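Local coordinates for HIT domain-containing protein (Leishmania major, PDB 3KSV), which binds zinc and, as a member of the histidine triad (HIT) family, probably acts on nucleotide substrates, at residues I14-I19 and V104-F109; L35-I40 and H47-P52; N91-N96 and H108-P113. One frame throughout, in Å; residues are numbered along the deposited sequence.

Interaction 1: I14-I19 and V104-F109. With ZN (zinc ion), chain B.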
# COMPACT_ATOMS: atom_id res chain seq x y z
N ILE A 14 19.17 -0.21 -7.25
CA ILE A 14 19.39 -1.60 -6.87
C ILE A 14 18.26 -2.55 -7.27
O ILE A 14 18.53 -3.73 -7.48
CB ILE A 14 19.72 -1.78 -5.35
CG1 ILE A 14 18.52 -1.49 -4.44
CG2 ILE A 14 20.95 -0.94 -4.95
CD1 ILE A 14 18.70 -2.05 -2.99
N PHE A 15 17.02 -2.07 -7.40
CA PHE A 15 15.94 -2.98 -7.80
C PHE A 15 16.00 -3.29 -9.28
O PHE A 15 15.73 -4.42 -9.69
CB PHE A 15 14.55 -2.46 -7.41
CG PHE A 15 14.32 -2.45 -5.92
CD1 PHE A 15 14.80 -3.47 -5.12
CD2 PHE A 15 13.60 -1.44 -5.34
CE1 PHE A 15 14.58 -3.46 -3.76
CE2 PHE A 15 13.40 -1.42 -3.98
CZ PHE A 15 13.88 -2.43 -3.19
N CYS A 16 16.37 -2.31 -10.08
CA CYS A 16 16.66 -2.60 -11.48
C CYS A 16 17.82 -3.59 -11.63
O CYS A 16 17.80 -4.45 -12.50
CB CYS A 16 16.95 -1.32 -12.26
SG CYS A 16 15.47 -0.37 -12.71
N LYS A 17 18.83 -3.48 -10.77
CA LYS A 17 19.95 -4.41 -10.81
C LYS A 17 19.48 -5.85 -10.52
O LYS A 17 19.86 -6.78 -11.20
CB LYS A 17 21.02 -4.01 -9.80
CG LYS A 17 21.79 -2.76 -10.16
CD LYS A 17 23.00 -2.60 -9.22
CE LYS A 17 23.57 -1.20 -9.25
NZ LYS A 17 24.36 -0.99 -10.47
N ILE A 18 18.64 -6.00 -9.50
CA ILE A 18 18.01 -7.29 -9.19
C ILE A 18 17.17 -7.77 -10.38
O ILE A 18 17.28 -8.92 -10.80
CB ILE A 18 17.13 -7.19 -7.94
CG1 ILE A 18 18.00 -6.96 -6.71
CG2 ILE A 18 16.29 -8.45 -7.73
CD1 ILE A 18 17.24 -6.29 -5.59
N ILE A 19 16.36 -6.88 -10.94
CA ILE A 19 15.41 -7.26 -11.99
C ILE A 19 16.12 -7.77 -13.24
O ILE A 19 15.67 -8.75 -13.84
CB ILE A 19 14.45 -6.07 -12.35
CG1 ILE A 19 13.47 -5.80 -11.20
CG2 ILE A 19 13.67 -6.37 -13.62
CD1 ILE A 19 12.94 -4.37 -11.19
N VAL A 104 15.31 3.85 -2.01
CA VAL A 104 15.55 3.44 -3.40
C VAL A 104 14.49 4.10 -4.27
O VAL A 104 13.29 3.98 -3.98
CB VAL A 104 15.43 1.91 -3.57
CG1 VAL A 104 15.79 1.51 -4.99
CG2 VAL A 104 16.30 1.17 -2.56
N PRO A 105 14.91 4.81 -5.35
CA PRO A 105 13.99 5.52 -6.24
C PRO A 105 13.26 4.61 -7.26
O PRO A 105 13.29 4.87 -8.47
CB PRO A 105 14.90 6.55 -6.94
CG PRO A 105 16.23 5.91 -6.98
CD PRO A 105 16.31 5.01 -5.75
N HIS A 106 12.62 3.55 -6.76
CA HIS A 106 11.87 2.60 -7.60
C HIS A 106 10.70 2.13 -6.71
O HIS A 106 10.90 1.83 -5.53
CB HIS A 106 12.82 1.46 -8.04
CG HIS A 106 12.20 0.40 -8.92
ND1 HIS A 106 12.81 -0.07 -10.07
CD2 HIS A 106 11.07 -0.33 -8.80
CE1 HIS A 106 12.07 -1.02 -10.62
NE2 HIS A 106 11.00 -1.19 -9.87
N VAL A 107 9.48 2.13 -7.25
CA VAL A 107 8.30 1.78 -6.45
C VAL A 107 8.51 0.41 -5.81
O VAL A 107 8.87 -0.56 -6.48
CB VAL A 107 7.02 1.74 -7.31
CG1 VAL A 107 5.85 1.13 -6.53
CG2 VAL A 107 6.66 3.15 -7.82
N HIS A 108 8.32 0.34 -4.49
CA HIS A 108 8.31 -0.94 -3.80
C HIS A 108 7.33 -0.91 -2.64
O HIS A 108 7.33 0.01 -1.83
CB HIS A 108 9.72 -1.35 -3.36
CG HIS A 108 10.45 -0.30 -2.59
ND1 HIS A 108 10.88 0.88 -3.17
CD2 HIS A 108 10.87 -0.26 -1.30
CE1 HIS A 108 11.52 1.59 -2.26
NE2 HIS A 108 11.53 0.93 -1.12
N PHE A 109 6.46 -1.92 -2.62
CA PHE A 109 5.52 -2.15 -1.54
C PHE A 109 6.15 -3.07 -0.51
O PHE A 109 6.51 -4.19 -0.82
CB PHE A 109 4.24 -2.80 -2.08
CG PHE A 109 3.35 -1.86 -2.82
CD1 PHE A 109 2.27 -1.26 -2.17
CD2 PHE A 109 3.60 -1.56 -4.15
CE1 PHE A 109 1.47 -0.40 -2.83
CE2 PHE A 109 2.79 -0.68 -4.82
CZ PHE A 109 1.71 -0.10 -4.16
ZN ZN B . 14.79 0.84 -10.66
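F15, on helix 14-20, pushes its side chain between V104, H106 and H108 of the loop that leads into strand 109-114. Together these four residues supply most of the 312 Å² buried between the segments. The two ends of the F15 side chain do different work. Its CB sits over one face of the H106 imidazole, 4.1 Å from the ring centroid and 15° off the normal, which is a CH-pi contact. The phenyl ring beyond it turns an edge to H106 in a T-shaped pair, the planes standing at 82°. Another part of that edge points at the face of H108, with F15 CE2 3.4 Å from H108 CG and towards the rim of the imidazole. V104 divides its branches: CG1 lies anti to the backbone N (chi1 -176°) and meets F15 CD2 at 3.7 Å, while CG2 packs on I14 CG1 at 3.9 Å.

H106 is fixed from several directions. Its ND1 binds the zinc ion at 2.3 Å, and C16 SG, in the ring plane at its edge, binds the same metal at 2.5 Å; C13 and H55 complete the site. The far nitrogen, NE2, is hydrogen-bonded to P52 O, and between the two nitrogens CE1 meets the I19 CD1 methyl tip to tip, 3.5 Å away. H106 O accepts a bond from H108 ND1, close to the H108 ring plane; at 2.5 Å the separation is unusually short, but such a bond would fix the ring's rotation. NE2 would then remain for the tele-linked AMP intermediate predicted for H108. Metal and aromatic contacts thus tie helix to loop, in a Cys2His2 zinc site set beside a HIT-family histidine triad.

Interaction 2: L35-I40 and H47-P52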
# COMPACT_ATOMS: atom_id res chain seq x y z
N LEU A 35 7.52 -8.29 -9.60
CA LEU A 35 8.35 -9.26 -8.91
C LEU A 35 8.18 -9.14 -7.38
O LEU A 35 7.94 -8.05 -6.86
CB LEU A 35 9.82 -9.00 -9.31
CG LEU A 35 10.79 -10.17 -9.28
CD1 LEU A 35 10.74 -10.89 -10.63
CD2 LEU A 35 12.23 -9.69 -8.92
N ALA A 36 8.31 -10.26 -6.66
CA ALA A 36 8.37 -10.27 -5.21
C ALA A 36 9.63 -10.97 -4.69
O ALA A 36 10.10 -11.97 -5.28
CB ALA A 36 7.11 -10.93 -4.64
N PHE A 37 10.17 -10.45 -3.59
CA PHE A 37 11.28 -11.06 -2.89
C PHE A 37 11.35 -10.63 -1.41
O PHE A 37 10.58 -9.78 -0.95
CB PHE A 37 12.59 -10.77 -3.62
CG PHE A 37 12.78 -9.35 -3.97
CD1 PHE A 37 13.37 -8.48 -3.06
CD2 PHE A 37 12.38 -8.87 -5.20
CE1 PHE A 37 13.57 -7.13 -3.37
CE2 PHE A 37 12.57 -7.53 -5.53
CZ PHE A 37 13.16 -6.65 -4.61
N MET A 38 12.26 -11.24 -0.67
CA MET A 38 12.43 -10.92 0.74
C MET A 38 13.22 -9.63 0.94
O MET A 38 14.06 -9.26 0.11
CB MET A 38 13.11 -12.08 1.47
CG MET A 38 12.43 -13.47 1.30
SD MET A 38 10.71 -13.55 1.84
CE MET A 38 10.91 -13.05 3.55
N ASP A 39 12.96 -8.92 2.04
CA ASP A 39 13.75 -7.75 2.38
C ASP A 39 14.92 -8.26 3.22
O ASP A 39 14.73 -8.90 4.25
CB ASP A 39 12.91 -6.71 3.14
CG ASP A 39 13.53 -5.32 3.14
OD1 ASP A 39 14.75 -5.20 3.26
OD2 ASP A 39 12.81 -4.30 3.04
N ILE A 40 16.14 -7.97 2.78
CA ILE A 40 17.34 -8.39 3.51
C ILE A 40 17.69 -7.42 4.64
O ILE A 40 18.64 -7.66 5.39
CB ILE A 40 18.56 -8.59 2.57
CG1 ILE A 40 18.96 -7.27 1.91
CG2 ILE A 40 18.25 -9.64 1.50
CD1 ILE A 40 20.46 -7.23 1.53
N HIS A 47 9.31 -10.07 6.45
CA HIS A 47 9.18 -8.80 5.71
C HIS A 47 9.59 -9.00 4.26
O HIS A 47 10.71 -9.44 3.96
CB HIS A 47 10.06 -7.74 6.39
CG HIS A 47 10.02 -6.36 5.78
ND1 HIS A 47 10.58 -5.27 6.42
CD2 HIS A 47 9.54 -5.89 4.60
CE1 HIS A 47 10.43 -4.19 5.67
NE2 HIS A 47 9.80 -4.54 4.56
N MET A 48 8.67 -8.66 3.36
CA MET A 48 8.89 -8.84 1.95
C MET A 48 8.54 -7.61 1.18
O MET A 48 7.97 -6.66 1.73
CB MET A 48 8.12 -10.07 1.42
CG MET A 48 6.60 -10.01 1.45
SD MET A 48 5.92 -11.44 0.59
CE MET A 48 6.52 -11.06 -1.08
N LEU A 49 8.91 -7.63 -0.10
CA LEU A 49 8.76 -6.53 -1.02
C LEU A 49 8.05 -6.98 -2.30
O LEU A 49 8.28 -8.10 -2.78
CB LEU A 49 10.14 -6.00 -1.39
CG LEU A 49 11.02 -5.51 -0.23
CD1 LEU A 49 12.48 -5.40 -0.69
CD2 LEU A 49 10.54 -4.20 0.31
N VAL A 50 7.18 -6.13 -2.84
CA VAL A 50 6.57 -6.35 -4.16
C VAL A 50 6.87 -5.13 -5.01
O VAL A 50 6.51 -4.01 -4.64
CB VAL A 50 5.04 -6.52 -4.06
CG1 VAL A 50 4.40 -6.53 -5.44
CG2 VAL A 50 4.68 -7.79 -3.29
N ILE A 51 7.52 -5.33 -6.15
CA ILE A 51 7.91 -4.22 -7.00
C ILE A 51 7.43 -4.40 -8.45
O ILE A 51 7.32 -5.53 -8.93
CB ILE A 51 9.46 -4.02 -7.00
CG1 ILE A 51 10.15 -5.13 -7.75
CG2 ILE A 51 10.01 -3.95 -5.56
CD1 ILE A 51 11.57 -4.78 -8.13
N PRO A 52 7.15 -3.29 -9.16
CA PRO A 52 6.97 -3.41 -10.59
C PRO A 52 8.30 -3.65 -11.28
O PRO A 52 9.34 -3.17 -10.82
CB PRO A 52 6.40 -2.05 -10.97
CG PRO A 52 7.03 -1.13 -10.01
CD PRO A 52 7.04 -1.89 -8.72
O HOH W 1 12.87 -10.56 5.15
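F37 and L49 meet because F37 places CG between its backbone N and carbonyl carbon (chi1 49°), whereas L49 holds CG anti to its carbonyl carbon (chi1 -58°). These torsions lay one face of the phenyl ring over L49 CB and bring F37 CE1 to 3.4 Å from L49 CD1. I51 CD1 touches the same ring at its edge, close to the ring plane.

The frame is an antiparallel beta hairpin of strands 34-38 and 48-52, neighbours in the HIT-domain sheet. L35 with I51 and F37 with L49 are hydrogen-bonded pairs, each with reciprocal N-H...O bonds; L35 N to I51 O, for example, measures 2.8 Å. A36 with V50 and M38 with M48 are the non-hydrogen-bonded pairs between and beyond them. On the face opposite F37, the A36 methyl meets V50 CG2 and lies 3.6 Å from M48 CE, while M48 and V50 also pack on A77 of helix 64-82. The second subunit covers the methionine end, where its D138 touches M38 and its Y142 touches M48.

Past the strand ends the pairing continues through D39 N to H47 O at 3.0 Å. A water donates to both D39 O and H47 O, bridging the carbonyls where the two segments diverge. The side chains of D39 and H47 run side by side, D39 CB covering one face of the imidazole 3.9 Å from its centroid. The carboxylate does not bond the ring it overlies: its OD1 accepts from N41 N, and the ring uses ND1 for L43 N and NE2 for H110 ND1. Accordingly D39 OD2, although 3.4 Å from H47 NE2, approaches it over the ring face at a poor angle for a hydrogen bond.

Interaction 3: N91-N96 and H108-P113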
# COMPACT_ATOMS: atom_id res chain seq x y z
N ASN A 91 1.52 -4.83 7.97
CA ASN A 91 1.32 -3.53 7.38
C ASN A 91 1.84 -3.54 5.94
O ASN A 91 2.88 -4.18 5.64
CB ASN A 91 2.03 -2.45 8.18
CG ASN A 91 1.46 -2.27 9.57
OD1 ASN A 91 1.98 -2.84 10.53
ND2 ASN A 91 0.39 -1.47 9.71
N VAL A 92 1.10 -2.88 5.05
CA VAL A 92 1.53 -2.63 3.69
C VAL A 92 1.89 -1.14 3.60
O VAL A 92 1.09 -0.27 3.93
CB VAL A 92 0.44 -3.00 2.65
CG1 VAL A 92 0.91 -2.62 1.23
CG2 VAL A 92 0.13 -4.50 2.73
N LEU A 93 3.11 -0.86 3.13
CA LEU A 93 3.65 0.47 3.11
C LEU A 93 4.37 0.71 1.80
O LEU A 93 5.19 -0.10 1.38
CB LEU A 93 4.64 0.65 4.25
CG LEU A 93 5.29 2.04 4.32
CD1 LEU A 93 4.23 3.06 4.78
CD2 LEU A 93 6.46 1.99 5.26
N GLN A 94 4.08 1.84 1.15
CA GLN A 94 4.77 2.21 -0.09
C GLN A 94 5.04 3.69 -0.03
O GLN A 94 4.12 4.47 0.12
CB GLN A 94 3.92 1.86 -1.29
CG GLN A 94 4.66 1.93 -2.62
CD GLN A 94 4.50 3.27 -3.28
OE1 GLN A 94 3.42 3.85 -3.23
NE2 GLN A 94 5.59 3.78 -3.90
N ASN A 95 6.32 4.05 -0.15
CA ASN A 95 6.80 5.40 0.09
C ASN A 95 7.16 6.14 -1.23
O ASN A 95 7.72 5.55 -2.15
CB ASN A 95 8.03 5.31 0.96
CG ASN A 95 7.75 4.66 2.29
OD1 ASN A 95 6.68 4.81 2.87
ND2 ASN A 95 8.73 3.96 2.81
N ASN A 96 6.82 7.42 -1.31
CA ASN A 96 6.96 8.18 -2.55
C ASN A 96 7.60 9.52 -2.25
O ASN A 96 6.93 10.44 -1.84
CB ASN A 96 5.61 8.37 -3.18
CG ASN A 96 4.97 7.06 -3.55
OD1 ASN A 96 5.23 6.52 -4.61
ND2 ASN A 96 4.12 6.55 -2.66
N HIS A 108 8.32 0.34 -4.49
CA HIS A 108 8.31 -0.94 -3.80
C HIS A 108 7.33 -0.91 -2.64
O HIS A 108 7.33 0.01 -1.83
CB HIS A 108 9.72 -1.35 -3.36
CG HIS A 108 10.45 -0.30 -2.59
ND1 HIS A 108 10.88 0.88 -3.17
CD2 HIS A 108 10.87 -0.26 -1.30
CE1 HIS A 108 11.52 1.59 -2.26
NE2 HIS A 108 11.53 0.93 -1.12
N PHE A 109 6.46 -1.92 -2.62
CA PHE A 109 5.52 -2.15 -1.54
C PHE A 109 6.15 -3.07 -0.51
O PHE A 109 6.51 -4.19 -0.82
CB PHE A 109 4.24 -2.80 -2.08
CG PHE A 109 3.35 -1.86 -2.82
CD1 PHE A 109 2.27 -1.26 -2.17
CD2 PHE A 109 3.60 -1.56 -4.15
CE1 PHE A 109 1.47 -0.40 -2.83
CE2 PHE A 109 2.79 -0.68 -4.82
CZ PHE A 109 1.71 -0.10 -4.16
N HIS A 110 6.28 -2.60 0.72
CA HIS A 110 6.69 -3.43 1.83
C HIS A 110 5.43 -4.16 2.33
O HIS A 110 4.37 -3.52 2.47
CB HIS A 110 7.22 -2.55 2.97
CG HIS A 110 8.40 -1.68 2.61
ND1 HIS A 110 9.69 -2.06 2.87
CD2 HIS A 110 8.46 -0.42 2.10
CE1 HIS A 110 10.51 -1.08 2.51
NE2 HIS A 110 9.79 -0.08 2.03
N ILE A 111 5.56 -5.47 2.60
CA ILE A 111 4.56 -6.21 3.40
C ILE A 111 5.25 -6.69 4.66
O ILE A 111 6.11 -7.57 4.60
CB ILE A 111 3.88 -7.40 2.65
CG1 ILE A 111 3.48 -7.02 1.21
CG2 ILE A 111 2.61 -7.86 3.44
CD1 ILE A 111 4.65 -6.87 0.24
N ILE A 112 4.91 -6.07 5.80
CA ILE A 112 5.71 -6.18 7.03
C ILE A 112 4.90 -6.86 8.12
O ILE A 112 3.94 -6.27 8.62
CB ILE A 112 6.16 -4.79 7.56
CG1 ILE A 112 6.83 -3.94 6.47
CG2 ILE A 112 7.15 -4.95 8.69
CD1 ILE A 112 6.77 -2.46 6.75
N PRO A 113 5.27 -8.12 8.51
CA PRO A 113 4.60 -8.83 9.60
C PRO A 113 4.66 -8.04 10.89
O PRO A 113 5.70 -7.43 11.19
CB PRO A 113 5.40 -10.12 9.74
CG PRO A 113 5.98 -10.33 8.37
CD PRO A 113 6.25 -8.98 7.82
O HOH W 2 4.36 -4.31 10.71
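Q94 and F109 make the close-packed part of this contact. Q94 extends CG anti to the backbone N (chi1 -168°), which sets that methylene directly over the middle of the phenyl ring, 3.7 Å from the centroid and 3° off the normal. Q94 CB presses on the same ring at F109 CD1, and V92 CG1 reaches its edge 3.9 Å from F109 CD1. V70 and L74 of helix 64-82 pack against F109 as well. The bend of Q94 at chi2 then sends its amide away to N96, where the two side chains exchange bonds, Q94 NE2 to N96 OD1 at 2.9 Å and N96 ND2 to Q94 OE1. Both donors stand above the acceptor's carbonyl plane.

The backbones are antiparallel: N91 with I112 and L93 with H110 are hydrogen-bonded pairs. Side chains on the L93 and H110 face meet more loosely, L93 CB lying 4.3 Å from H110 CB. N95 ND2 stays 4.2 Å from H110 NE2. At the N91 end a water lies 2.8 Å from N91 OD1 and 2.9 Å from I112 O, though it cannot be taken to donate to every acceptor near it at once. At the other end the buried N95 N and H108 O have no hydrogen-bonding partner in the model.

W125 of the second subunit stacks edge-to-face with the ring of H110, already hydrogen-bonded to H47 through ND1. Strand 91-96 pairs antiparallel with a strand of that subunit, and N91 ND2 bonds N95 OD1 across the interface, so the sheet runs on through the dimer. The chemistry implies two kinds of hold on strand 109-114: F109 by a methylene and helix 64-82, H110 by polar and aromatic partners.

Interactions 2 and 3 occupy one sheet, joined where strands 48-52 and 109-114 lie side by side: M48 O to I111 N (2.8 Å) and V50 N to F109 O (2.9 Å) are probable hydrogen bonds. Interaction 1 sits at the end of these strands, its centre about 9 Å from that of interaction 2 and about 13 Å from that of interaction 3, with which it shares H108 and F109. H106 NE2 to P52 O, at 2.8 Å, couples the zinc site to the hairpin. I51 CG2 lies 3.4 Å from H108 CB, so the hairpin also backs the predicted active-site histidine, whose nearest side-chain atom is about 8 Å from the zinc ion.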